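Local coordinates for mannosephosphate isomerase, putative (Archaeoglobus fulgidus, PDB 1ZX5), which probably catalyses the interconversion of mannose 6-phosphate and fructose 6-phosphate as a zinc-dependent isomerase of the type 1 family, at residues H68-A76 with S274-D282. Numbering follows the deposited sequence.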
ATOM      1  N   HIS A  68      -4.311  -9.164 -20.334  1.00 35.38           N
ATOM      2  CA  HIS A  68      -5.527  -8.349 -20.185  1.00 35.23           C
ATOM      3  C   HIS A  68      -5.248  -6.911 -19.774  1.00 35.04           C
ATOM      4  O   HIS A  68      -6.118  -6.201 -19.257  1.00 35.22           O
ATOM      5  CB  HIS A  68      -6.499  -9.021 -19.207  1.00 34.97           C
ATOM      6  CG  HIS A  68      -6.942 -10.379 -19.655  1.00 35.87           C
ATOM      7  ND1 HIS A  68      -7.805 -10.565 -20.715  1.00 35.34           N
ATOM      8  CD2 HIS A  68      -6.619 -11.616 -19.207  1.00 36.25           C
ATOM      9  CE1 HIS A  68      -8.004 -11.860 -20.891  1.00 36.26           C
ATOM     10  NE2 HIS A  68      -7.298 -12.519 -19.990  1.00 36.26           N
ATOM     11  N   ARG A  69      -4.024  -6.490 -20.037  1.00 34.76           N
ATOM     12  CA  ARG A  69      -3.527  -5.185 -19.652  1.00 34.80           C
ATOM     13  C   ARG A  69      -4.431  -3.998 -20.017  1.00 34.04           C
ATOM     14  O   ARG A  69      -4.733  -3.180 -19.151  1.00 33.49           O
ATOM     15  CB  ARG A  69      -2.145  -5.026 -20.260  1.00 35.09           C
ATOM     16  CG  ARG A  69      -1.668  -3.639 -20.346  1.00 37.45           C
ATOM     17  CD  ARG A  69      -0.573  -3.548 -21.379  1.00 40.96           C
ATOM     18  NE  ARG A  69      -0.441  -2.165 -21.799  1.00 43.73           N
ATOM     19  CZ  ARG A  69      -0.007  -1.197 -21.007  1.00 44.86           C
ATOM     20  NH1 ARG A  69       0.348  -1.472 -19.760  1.00 46.13           N
ATOM     21  NH2 ARG A  69       0.081   0.041 -21.464  1.00 46.68           N
ATOM     22  N   ASP A  70      -4.848  -3.912 -21.284  1.00 33.58           N
ATOM     23  CA  ASP A  70      -5.696  -2.810 -21.773  1.00 33.57           C
ATOM     24  C   ASP A  70      -7.060  -2.788 -21.093  1.00 32.52           C
ATOM     25  O   ASP A  70      -7.512  -1.739 -20.656  1.00 31.78           O
ATOM     26  CB  ASP A  70      -5.887  -2.870 -23.302  1.00 34.26           C
ATOM     27  CG  ASP A  70      -4.590  -2.639 -24.079  1.00 37.09           C
ATOM     28  OD1 ASP A  70      -3.557  -2.265 -23.472  1.00 40.74           O
ATOM     29  OD2 ASP A  70      -4.603  -2.833 -25.316  1.00 40.28           O
ATOM     30  N   GLU A  71      -7.702  -3.954 -21.010  1.00 32.09           N
ATOM     31  CA  GLU A  71      -8.977  -4.095 -20.302  1.00 32.16           C
ATOM     32  C   GLU A  71      -8.869  -3.790 -18.804  1.00 31.67           C
ATOM     33  O   GLU A  71      -9.749  -3.138 -18.242  1.00 31.56           O
ATOM     34  CB  GLU A  71      -9.586  -5.486 -20.503  1.00 32.02           C
ATOM     35  CG  GLU A  71     -11.032  -5.550 -20.028  1.00 32.36           C
ATOM     36  CD  GLU A  71     -11.665  -6.931 -20.126  1.00 32.50           C
ATOM     37  OE1 GLU A  71     -11.125  -7.800 -20.852  1.00 32.44           O
ATOM     38  OE2 GLU A  71     -12.722  -7.134 -19.479  1.00 30.82           O
ATOM     39  N   LEU A  72      -7.798  -4.257 -18.166  1.00 31.38           N
ATOM     40  CA  LEU A  72      -7.579  -3.969 -16.751  1.00 31.31           C
ATOM     41  C   LEU A  72      -7.376  -2.481 -16.479  1.00 31.40           C
ATOM     42  O   LEU A  72      -7.970  -1.931 -15.551  1.00 31.48           O
ATOM     43  CB  LEU A  72      -6.388  -4.751 -16.191  1.00 31.22           C
ATOM     44  CG  LEU A  72      -6.579  -6.197 -15.736  1.00 31.44           C
ATOM     45  CD1 LEU A  72      -5.213  -6.780 -15.389  1.00 31.92           C
ATOM     46  CD2 LEU A  72      -7.524  -6.287 -14.546  1.00 30.72           C
ATOM     47  N   LEU A  73      -6.538  -1.838 -17.288  1.00 31.37           N
ATOM     48  CA  LEU A  73      -6.128  -0.466 -17.019  1.00 31.36           C
ATOM     49  C   LEU A  73      -7.102   0.572 -17.542  1.00 31.37           C
ATOM     50  O   LEU A  73      -7.211   1.658 -16.964  1.00 31.07           O
ATOM     51  CB  LEU A  73      -4.728  -0.193 -17.568  1.00 31.25           C
ATOM     52  CG  LEU A  73      -3.546  -0.933 -16.931  1.00 32.24           C
ATOM     53  CD1 LEU A  73      -2.276  -0.646 -17.737  1.00 32.42           C
ATOM     54  CD2 LEU A  73      -3.344  -0.577 -15.453  1.00 32.05           C
ATOM     55  N   GLY A  74      -7.800   0.244 -18.630  1.00 31.44           N
ATOM     56  CA  GLY A  74      -8.775   1.148 -19.223  1.00 31.90           C
ATOM     57  C   GLY A  74      -8.130   2.430 -19.695  1.00 32.58           C
ATOM     58  O   GLY A  74      -7.192   2.396 -20.498  1.00 32.52           O
ATOM     59  N   ARG A  75      -8.612   3.558 -19.175  1.00 33.14           N
ATOM     60  CA  ARG A  75      -8.102   4.878 -19.561  1.00 34.26           C
ATOM     61  C   ARG A  75      -6.657   5.119 -19.100  1.00 34.49           C
ATOM     62  O   ARG A  75      -5.993   6.037 -19.591  1.00 34.97           O
ATOM     63  CB  ARG A  75      -9.024   5.993 -19.060  1.00 33.81           C
ATOM     64  CG  ARG A  75     -10.426   5.955 -19.662  1.00 35.38           C
ATOM     65  CD  ARG A  75     -11.270   7.184 -19.298  1.00 35.90           C
ATOM     66  NE  ARG A  75     -11.394   7.361 -17.853  1.00 40.49           N
ATOM     67  CZ  ARG A  75     -10.801   8.323 -17.146  1.00 42.86           C
ATOM     68  NH1 ARG A  75     -10.035   9.232 -17.745  1.00 43.59           N
ATOM     69  NH2 ARG A  75     -10.978   8.377 -15.825  1.00 43.23           N
ATOM     70  N   ALA A  76      -6.174   4.278 -18.181  1.00 34.69           N
ATOM     71  CA  ALA A  76      -4.803   4.354 -17.667  1.00 34.96           C
ATOM     72  C   ALA A  76      -3.817   3.496 -18.471  1.00 35.39           C
ATOM     73  O   ALA A  76      -2.635   3.443 -18.136  1.00 35.12           O
ATOM     74  CB  ALA A  76      -4.772   3.952 -16.190  1.00 34.86           C
ATOM     75  N   SER A 274      -9.667  -8.445  -0.343  1.00 24.94           N
ATOM     76  CA  SER A 274      -9.656  -7.489  -1.424  1.00 25.85           C
ATOM     77  C   SER A 274     -10.242  -8.087  -2.680  1.00 26.45           C
ATOM     78  O   SER A 274     -10.262  -9.308  -2.879  1.00 26.41           O
ATOM     79  CB  SER A 274      -8.229  -7.042  -1.756  1.00 25.39           C
ATOM     80  OG  SER A 274      -7.653  -6.403  -0.648  1.00 29.26           O
ATOM     81  N   CYS A 275     -10.609  -7.183  -3.570  1.00 26.60           N
ATOM     82  CA  CYS A 275     -11.243  -7.529  -4.791  1.00 27.99           C
ATOM     83  C   CYS A 275     -10.649  -6.631  -5.886  1.00 27.13           C
ATOM     84  O   CYS A 275     -10.508  -5.426  -5.693  1.00 27.33           O
ATOM     85  CB  CYS A 275     -12.727  -7.235  -4.552  1.00 28.58           C
ATOM     86  SG  CYS A 275     -13.680  -7.374  -5.878  1.00 34.72           S
ATOM     87  N   LEU A 276     -10.294  -7.223  -7.023  1.00 26.54           N
ATOM     88  CA  LEU A 276      -9.780  -6.486  -8.176  1.00 25.75           C
ATOM     89  C   LEU A 276     -10.903  -6.262  -9.203  1.00 25.46           C
ATOM     90  O   LEU A 276     -11.541  -7.216  -9.662  1.00 25.04           O
ATOM     91  CB  LEU A 276      -8.603  -7.246  -8.812  1.00 25.22           C
ATOM     92  CG  LEU A 276      -8.027  -6.786 -10.163  1.00 26.76           C
ATOM     93  CD1 LEU A 276      -7.250  -5.492 -10.028  1.00 26.26           C
ATOM     94  CD2 LEU A 276      -7.103  -7.876 -10.749  1.00 26.67           C
ATOM     95  N   VAL A 277     -11.140  -4.997  -9.546  1.00 24.85           N
ATOM     96  CA  VAL A 277     -12.187  -4.624 -10.479  1.00 24.60           C
ATOM     97  C   VAL A 277     -11.541  -4.072 -11.751  1.00 24.84           C
ATOM     98  O   VAL A 277     -10.934  -3.000 -11.717  1.00 24.94           O
ATOM     99  CB  VAL A 277     -13.143  -3.559  -9.874  1.00 24.80           C
ATOM    100  CG1 VAL A 277     -14.324  -3.278 -10.827  1.00 23.68           C
ATOM    101  CG2 VAL A 277     -13.624  -3.979  -8.456  1.00 22.41           C
ATOM    102  N   PRO A 278     -11.649  -4.810 -12.870  1.00 24.92           N
ATOM    103  CA  PRO A 278     -11.123  -4.302 -14.145  1.00 25.17           C
ATOM    104  C   PRO A 278     -11.837  -3.028 -14.610  1.00 25.15           C
ATOM    105  O   PRO A 278     -13.021  -2.837 -14.313  1.00 25.02           O
ATOM    106  CB  PRO A 278     -11.376  -5.457 -15.134  1.00 25.09           C
ATOM    107  CG  PRO A 278     -11.570  -6.682 -14.271  1.00 25.32           C
ATOM    108  CD  PRO A 278     -12.241  -6.155 -13.014  1.00 24.86           C
ATOM    109  N   ALA A 279     -11.107  -2.173 -15.327  1.00 25.22           N
ATOM    110  CA  ALA A 279     -11.654  -0.942 -15.925  1.00 25.58           C
ATOM    111  C   ALA A 279     -12.868  -1.161 -16.815  1.00 25.65           C
ATOM    112  O   ALA A 279     -13.675  -0.246 -16.997  1.00 26.35           O
ATOM    113  CB  ALA A 279     -10.584  -0.219 -16.707  1.00 25.38           C
ATOM    114  N   SER A 280     -12.999  -2.362 -17.376  1.00 25.71           N
ATOM    115  CA  SER A 280     -14.151  -2.695 -18.217  1.00 25.63           C
ATOM    116  C   SER A 280     -15.479  -2.748 -17.442  1.00 25.50           C
ATOM    117  O   SER A 280     -16.533  -2.876 -18.040  1.00 25.35           O
ATOM    118  CB  SER A 280     -13.917  -4.011 -18.967  1.00 25.75           C
ATOM    119  OG  SER A 280     -13.715  -5.089 -18.066  1.00 26.54           O
ATOM    120  N   THR A 281     -15.426  -2.666 -16.116  1.00 25.59           N
ATOM    121  CA  THR A 281     -16.626  -2.464 -15.315  1.00 25.66           C
ATOM    122  C   THR A 281     -16.708  -0.969 -15.020  1.00 26.25           C
ATOM    123  O   THR A 281     -15.819  -0.412 -14.386  1.00 26.62           O
ATOM    124  CB  THR A 281     -16.614  -3.349 -14.018  1.00 25.78           C
ATOM    125  OG1 THR A 281     -16.875  -4.708 -14.379  1.00 25.66           O
ATOM    126  CG2 THR A 281     -17.659  -2.917 -13.000  1.00 24.20           C
ATOM    127  N   ASP A 282     -17.759  -0.328 -15.526  1.00 26.44           N
ATOM    128  CA  ASP A 282     -17.998   1.095 -15.349  1.00 27.26           C
ATOM    129  C   ASP A 282     -18.439   1.394 -13.918  1.00 26.74           C
ATOM    130  O   ASP A 282     -17.946   2.319 -13.284  1.00 26.44           O
ATOM    131  CB  ASP A 282     -19.041   1.614 -16.375  1.00 28.05           C
ATOM    132  CG  ASP A 282     -20.364   0.778 -16.387  1.00 32.82           C
ATOM    133  OD1 ASP A 282     -20.360  -0.399 -15.936  1.00 36.44           O
ATOM    134  OD2 ASP A 282     -21.420   1.292 -16.863  1.00 37.98           O
TER
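Two groups grip OE2 of Glu71. The hydroxyl OG of Ser280 donates to it at 2.7 Å, meeting the anti lone pair, and the backbone N of Leu4 donates as well; OE1 takes the N of Glu3, so both carboxylate oxygens of this buried residue are satisfied. A glutamate suits the place because its side chain, with CG anti to the backbone N (chi1 -168°) and extended beyond, reaches from the helix to the turn and the N-terminal loop that carries Glu3 and Leu4. Serine suits the turn, its short side chain bringing a donor hydroxyl up to the carboxylate. Shortening Glu71 to an alanine is likely to leave that hydroxyl and the amides of Glu3 and Leu4 without their acceptor.

The backbone adds its own bonds where helix 61-73 ends. Ala279 N donates to Leu72 O at 3.2 Å, and Ser280 N makes a weak bond to Glu71 O. Ala279 brings only a methyl group, whose CB lies 3.4 Å from Gly74 CA, closer than usual van der Waals contact; a side chain on Gly74 would collide with it, and positive phi also favours glycine there. The branched Leu72 reaches two apolar partners with CD2, Pro278 CB at 4.0 Å and Leu276 CD2 at 4.1 Å, a patch that Leu64 and Met61 extend along the helix.

The arrangement joins the C-terminal end of helix 61-73 to the type I beta turn Pro278-Thr281 after strand 274-277, packing a helix from the catalytic-domain sequence region against the C-terminal cupin beta-sandwich.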